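Local coordinates for protein O-phospho-L-seryl-tRNA:Cys-tRNA synthase (Methanocaldococcus jannaschii DSM 2661, PDB 5X6B) that probably converts O-phosphoseryl-tRNA(Cys) to cysteinyl-tRNA(Cys) with the help of pyridoxal phosphate held as an internal aldimine, at residues R325-E330 / I390-Y395; F336-I341 / D347-E352. One frame throughout, in Å; residues are numbered along the deposited sequence.

Contact 1 (R325-E330 / I390-Y395)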
# COMPACT_ATOMS: atom_id res chain seq x y z
N ARG B 325 22.44 21.06 -1.24
CA ARG B 325 23.32 22.18 -1.49
C ARG B 325 24.74 21.73 -1.78
O ARG B 325 25.47 22.38 -2.53
CB ARG B 325 23.29 23.15 -0.32
CG ARG B 325 21.94 23.81 -0.15
CD ARG B 325 21.91 24.82 0.98
NE ARG B 325 20.56 25.34 1.16
CZ ARG B 325 20.21 26.19 2.12
NH1 ARG B 325 21.11 26.63 2.98
NH2 ARG B 325 18.95 26.60 2.21
N TYR B 326 25.14 20.60 -1.19
CA TYR B 326 26.43 20.00 -1.51
C TYR B 326 26.50 19.65 -2.99
O TYR B 326 27.52 19.88 -3.64
CB TYR B 326 26.68 18.75 -0.66
CG TYR B 326 27.89 17.95 -1.10
CD1 TYR B 326 29.17 18.34 -0.73
CD2 TYR B 326 27.75 16.82 -1.90
CE1 TYR B 326 30.28 17.62 -1.13
CE2 TYR B 326 28.86 16.10 -2.30
CZ TYR B 326 30.11 16.50 -1.92
OH TYR B 326 31.20 15.77 -2.33
N VAL B 327 25.42 19.09 -3.51
CA VAL B 327 25.33 18.72 -4.92
C VAL B 327 25.40 19.95 -5.82
O VAL B 327 26.15 19.96 -6.80
CB VAL B 327 24.04 17.93 -5.22
CG1 VAL B 327 23.87 17.72 -6.71
CG2 VAL B 327 24.04 16.60 -4.47
N VAL B 328 24.62 20.97 -5.49
CA VAL B 328 24.61 22.21 -6.28
C VAL B 328 25.98 22.87 -6.31
O VAL B 328 26.52 23.15 -7.39
CB VAL B 328 23.57 23.22 -5.75
CG1 VAL B 328 23.82 24.60 -6.35
CG2 VAL B 328 22.16 22.76 -6.06
N ASP B 329 26.56 23.10 -5.13
CA ASP B 329 27.86 23.75 -5.03
C ASP B 329 28.93 22.99 -5.80
O ASP B 329 29.86 23.57 -6.34
CB ASP B 329 28.28 23.90 -3.56
CG ASP B 329 27.36 24.83 -2.78
OD1 ASP B 329 26.62 25.61 -3.41
OD2 ASP B 329 27.40 24.78 -1.53
N GLU B 330 28.78 21.67 -5.85
CA GLU B 330 29.81 20.81 -6.40
C GLU B 330 29.70 20.67 -7.92
O GLU B 330 30.71 20.68 -8.62
CB GLU B 330 29.75 19.43 -5.74
CG GLU B 330 31.03 18.64 -5.82
CD GLU B 330 32.15 19.23 -4.98
OE1 GLU B 330 31.86 19.94 -4.00
OE2 GLU B 330 33.32 18.97 -5.31
N ILE B 390 18.77 19.14 -16.72
CA ILE B 390 18.44 17.92 -15.99
C ILE B 390 17.75 18.25 -14.67
O ILE B 390 18.04 19.26 -14.03
CB ILE B 390 19.68 17.03 -15.67
CG1 ILE B 390 20.71 17.79 -14.85
CG2 ILE B 390 20.30 16.47 -16.94
CD1 ILE B 390 21.89 16.95 -14.43
N LYS B 391 16.82 17.38 -14.27
CA LYS B 391 16.20 17.48 -12.95
C LYS B 391 16.62 16.28 -12.11
O LYS B 391 16.58 15.13 -12.56
CB LYS B 391 14.68 17.55 -13.06
CG LYS B 391 14.17 18.86 -13.64
CD LYS B 391 12.68 18.80 -13.93
CE LYS B 391 11.87 18.51 -12.69
NZ LYS B 391 10.41 18.55 -12.98
N MET B 392 17.04 16.54 -10.87
CA MET B 392 17.46 15.48 -9.98
C MET B 392 17.19 15.83 -8.52
O MET B 392 16.97 16.99 -8.17
CB MET B 392 18.95 15.19 -10.17
CG MET B 392 19.83 16.42 -10.18
SD MET B 392 21.58 16.03 -10.29
CE MET B 392 21.86 15.32 -8.67
N SER B 393 17.21 14.80 -7.69
CA SER B 393 17.12 14.97 -6.25
C SER B 393 17.91 13.85 -5.60
O SER B 393 17.92 12.72 -6.10
CB SER B 393 15.66 14.97 -5.79
OG SER B 393 15.56 15.18 -4.39
N VAL B 394 18.62 14.17 -4.53
CA VAL B 394 19.36 13.15 -3.79
C VAL B 394 18.71 12.98 -2.43
O VAL B 394 19.30 12.42 -1.51
CB VAL B 394 20.86 13.51 -3.63
CG1 VAL B 394 21.51 13.67 -5.00
CG2 VAL B 394 21.04 14.77 -2.77
N TYR B 395 17.48 13.47 -2.32
CA TYR B 395 16.72 13.32 -1.09
C TYR B 395 16.66 11.86 -0.67
O TYR B 395 16.42 10.97 -1.48
CB TYR B 395 15.29 13.86 -1.25
CG TYR B 395 14.49 13.75 0.02
CD1 TYR B 395 14.49 14.77 0.95
CD2 TYR B 395 13.75 12.60 0.31
CE1 TYR B 395 13.78 14.67 2.13
CE2 TYR B 395 13.03 12.49 1.48
CZ TYR B 395 13.05 13.53 2.38
OH TYR B 395 12.33 13.43 3.55

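Contact 2 (F336-I341 / D347-E352)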
# COMPACT_ATOMS: atom_id res chain seq x y z
N PHE B 336 27.51 23.23 -14.27
CA PHE B 336 26.07 23.12 -14.11
C PHE B 336 25.55 24.37 -13.41
O PHE B 336 26.05 24.73 -12.35
CB PHE B 336 25.67 21.87 -13.32
CG PHE B 336 25.81 20.58 -14.08
CD1 PHE B 336 26.48 20.53 -15.30
CD2 PHE B 336 25.25 19.40 -13.59
CE1 PHE B 336 26.60 19.34 -16.00
CE2 PHE B 336 25.36 18.21 -14.29
CZ PHE B 336 26.04 18.18 -15.50
N LYS B 337 24.57 25.04 -14.00
CA LYS B 337 23.99 26.22 -13.37
C LYS B 337 22.67 25.87 -12.71
O LYS B 337 21.72 25.47 -13.38
CB LYS B 337 23.79 27.34 -14.39
CG LYS B 337 23.16 28.60 -13.80
CD LYS B 337 23.04 29.70 -14.86
CE LYS B 337 22.47 30.99 -14.27
NZ LYS B 337 23.31 31.51 -13.15
N GLN B 338 22.61 26.01 -11.39
CA GLN B 338 21.36 25.79 -10.67
C GLN B 338 20.33 26.82 -11.11
O GLN B 338 20.59 28.02 -11.08
CB GLN B 338 21.56 25.86 -9.16
CG GLN B 338 20.25 25.68 -8.40
CD GLN B 338 20.22 26.41 -7.08
OE1 GLN B 338 21.21 26.48 -6.37
NE2 GLN B 338 19.06 26.99 -6.76
N LEU B 339 19.16 26.34 -11.51
CA LEU B 339 18.06 27.23 -11.82
C LEU B 339 17.21 27.39 -10.58
O LEU B 339 17.36 26.65 -9.62
CB LEU B 339 17.24 26.71 -13.00
CG LEU B 339 18.01 26.67 -14.32
CD1 LEU B 339 17.14 26.14 -15.45
CD2 LEU B 339 18.55 28.05 -14.64
N GLY B 340 16.32 28.38 -10.60
CA GLY B 340 15.44 28.60 -9.48
C GLY B 340 16.08 29.44 -8.40
O GLY B 340 17.22 29.90 -8.53
N ILE B 341 15.34 29.65 -7.32
CA ILE B 341 15.82 30.40 -6.17
C ILE B 341 17.08 29.80 -5.54
O ILE B 341 17.12 28.61 -5.22
CB ILE B 341 14.71 30.49 -5.10
CG1 ILE B 341 13.51 31.28 -5.64
CG2 ILE B 341 15.24 31.08 -3.80
CD1 ILE B 341 12.34 31.40 -4.68
N ASP B 347 14.80 19.98 -2.15
CA ASP B 347 15.75 19.00 -2.69
C ASP B 347 15.67 18.83 -4.21
O ASP B 347 16.57 18.24 -4.82
CB ASP B 347 15.53 17.66 -2.00
CG ASP B 347 14.09 17.19 -2.11
OD1 ASP B 347 13.68 16.80 -3.23
OD2 ASP B 347 13.35 17.26 -1.11
N LEU B 348 14.61 19.34 -4.82
CA LEU B 348 14.47 19.22 -6.27
C LEU B 348 15.39 20.23 -6.94
O LEU B 348 15.20 21.44 -6.80
CB LEU B 348 13.01 19.44 -6.70
CG LEU B 348 12.55 18.97 -8.08
CD1 LEU B 348 11.03 19.04 -8.17
CD2 LEU B 348 13.18 19.75 -9.23
N ILE B 349 16.37 19.74 -7.69
CA ILE B 349 17.30 20.63 -8.36
C ILE B 349 17.12 20.60 -9.87
O ILE B 349 17.05 19.53 -10.48
CB ILE B 349 18.76 20.25 -8.05
CG1 ILE B 349 18.98 20.10 -6.54
CG2 ILE B 349 19.72 21.29 -8.62
CD1 ILE B 349 20.35 19.55 -6.20
N LYS B 350 17.06 21.78 -10.48
CA LYS B 350 17.09 21.88 -11.93
C LYS B 350 18.34 22.62 -12.41
O LYS B 350 18.51 23.81 -12.14
CB LYS B 350 15.83 22.58 -12.45
CG LYS B 350 15.73 22.59 -13.97
CD LYS B 350 14.43 23.21 -14.43
CE LYS B 350 14.28 23.17 -15.94
NZ LYS B 350 12.99 23.76 -16.38
N PHE B 351 19.21 21.90 -13.10
CA PHE B 351 20.43 22.47 -13.64
C PHE B 351 20.28 22.83 -15.11
O PHE B 351 19.72 22.07 -15.89
CB PHE B 351 21.61 21.50 -13.50
CG PHE B 351 22.11 21.31 -12.10
CD1 PHE B 351 22.66 22.37 -11.39
CD2 PHE B 351 22.06 20.06 -11.50
CE1 PHE B 351 23.13 22.19 -10.10
CE2 PHE B 351 22.53 19.88 -10.21
CZ PHE B 351 23.06 20.94 -9.51
N GLU B 352 20.80 23.99 -15.48
CA GLU B 352 21.07 24.25 -16.89
C GLU B 352 22.44 23.66 -17.18
O GLU B 352 23.42 24.00 -16.51
CB GLU B 352 21.04 25.75 -17.20
CG GLU B 352 21.26 26.06 -18.67
CD GLU B 352 21.32 27.55 -18.94
OE1 GLU B 352 21.32 28.33 -17.97
OE2 GLU B 352 21.37 27.93 -20.13

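Contact 1 (R325-E330 / I390-Y395)
The backbones come nearest at Val327 and Val394, whose CA atoms are 8.2 Å apart, so helix 317-331 meets the segment 390-395 through side chains alone. This is helix-on-sheet packing. Strand 389-392 is an outer strand of a three-stranded antiparallel sheet, and the helix lies over one face of that sheet. The layout is consistent with the small C-terminal domain of fold-type I pyridoxal phosphate enzymes.

Val327 carries the helix side of the contact and uses both of its methyls. CG1 lies anti to the backbone N (chi1 173°) and meets the methyl of Met392, with CE 3.7 Å from Val327 CG1. CG2 turns the other way, toward Val394. There the two valines reach for each other tip to tip. Val327 CG2 is 3.9 Å from Val394 CG1 and equally far from Val394 CG2, so one methyl of the helix rests against the forked end of its partner. Met392 slants in; its chain bends at chi3 (-70°), which brings CE rather than the sulfur closest to the helix.

All three residues are buried. Val327 also touches Val402 of helix 399-415 and Ile349 of the middle strand, so it sits where two helices and the sheet come together. Between Met392 and Val394, Ser393 points its CB away from the helix and forms an ST turn: its OG accepts from Tyr395 N at 3.3 Å.

Contact 2 (F336-I341 / D347-E352)
Phe336 and Phe351 meet where the two strands of a beta hairpin, 337-338 and 349-352, pair in antiparallel fashion. The rings lie obliquely, with centroids 5.5 Å apart and planes at 50°. The closer approach is a CH-pi contact: Phe336 CB lies over one face of the Phe351 ring, 4.0 Å from its centroid. Ile349 CG2 lies over the opposite face, toward the rim. The backbone of Lys337 and Gln338 passes along the ring edge.

Lys337 and Glu352 form a hydrogen-bonded pair. Lys337 N gives to Glu352 O at 3.0 Å, and Glu352 N gives to Lys337 O at 2.7 Å. With CG anti to the backbone N in both, the two side chains lie side by side. Lys337 bends only at its last torsion (chi4 59°). They touch through Lys337 CD and Glu352 OE1, 3.8 Å apart, but the charged ends do not meet. Glu352 OE1 instead has a hydrogen bond with Tyr170 OH.

Further along, Leu339 N donates a hydrogen bond to Lys350 O at 2.7 Å, with the donor nearly in line with the C=O (174°). Leu339 lays CD1 across the Lys350 chain, against its CG and CD. Lys350 NZ continues past it to a salt bridge with Glu205. On the Phe351 side of the hairpin, Gln338 NE2 turns back on its own segment and makes a weak hydrogen bond to Leu339 O at 3.3 Å.

How the contacts relate
Contact 2 is nested inside the chain loop closed by contact 1, and their centres lie about 8 Å apart. Both reach the same antiparallel sheet, in which strand 349-352 lies between 337-338 and 389-392. Met392 O and Ile349 N, 2.9 Å apart, probably form a hydrogen bond joining the neighbouring strands. Ser393 OG and Asp347 OD1 probably form another at 2.7 Å; Asp347 OD1 also has a salt bridge to Arg236. Helix 317-331 serves both contacts, since Val328 next to Val327 packs on Gln338 and Phe351. The bound nucleic acid is remote, with nearest atoms about 37 Å from contact 1 and about 40 Å from contact 2. Pyridoxal phosphate is linked to Lys255, outside all four segments.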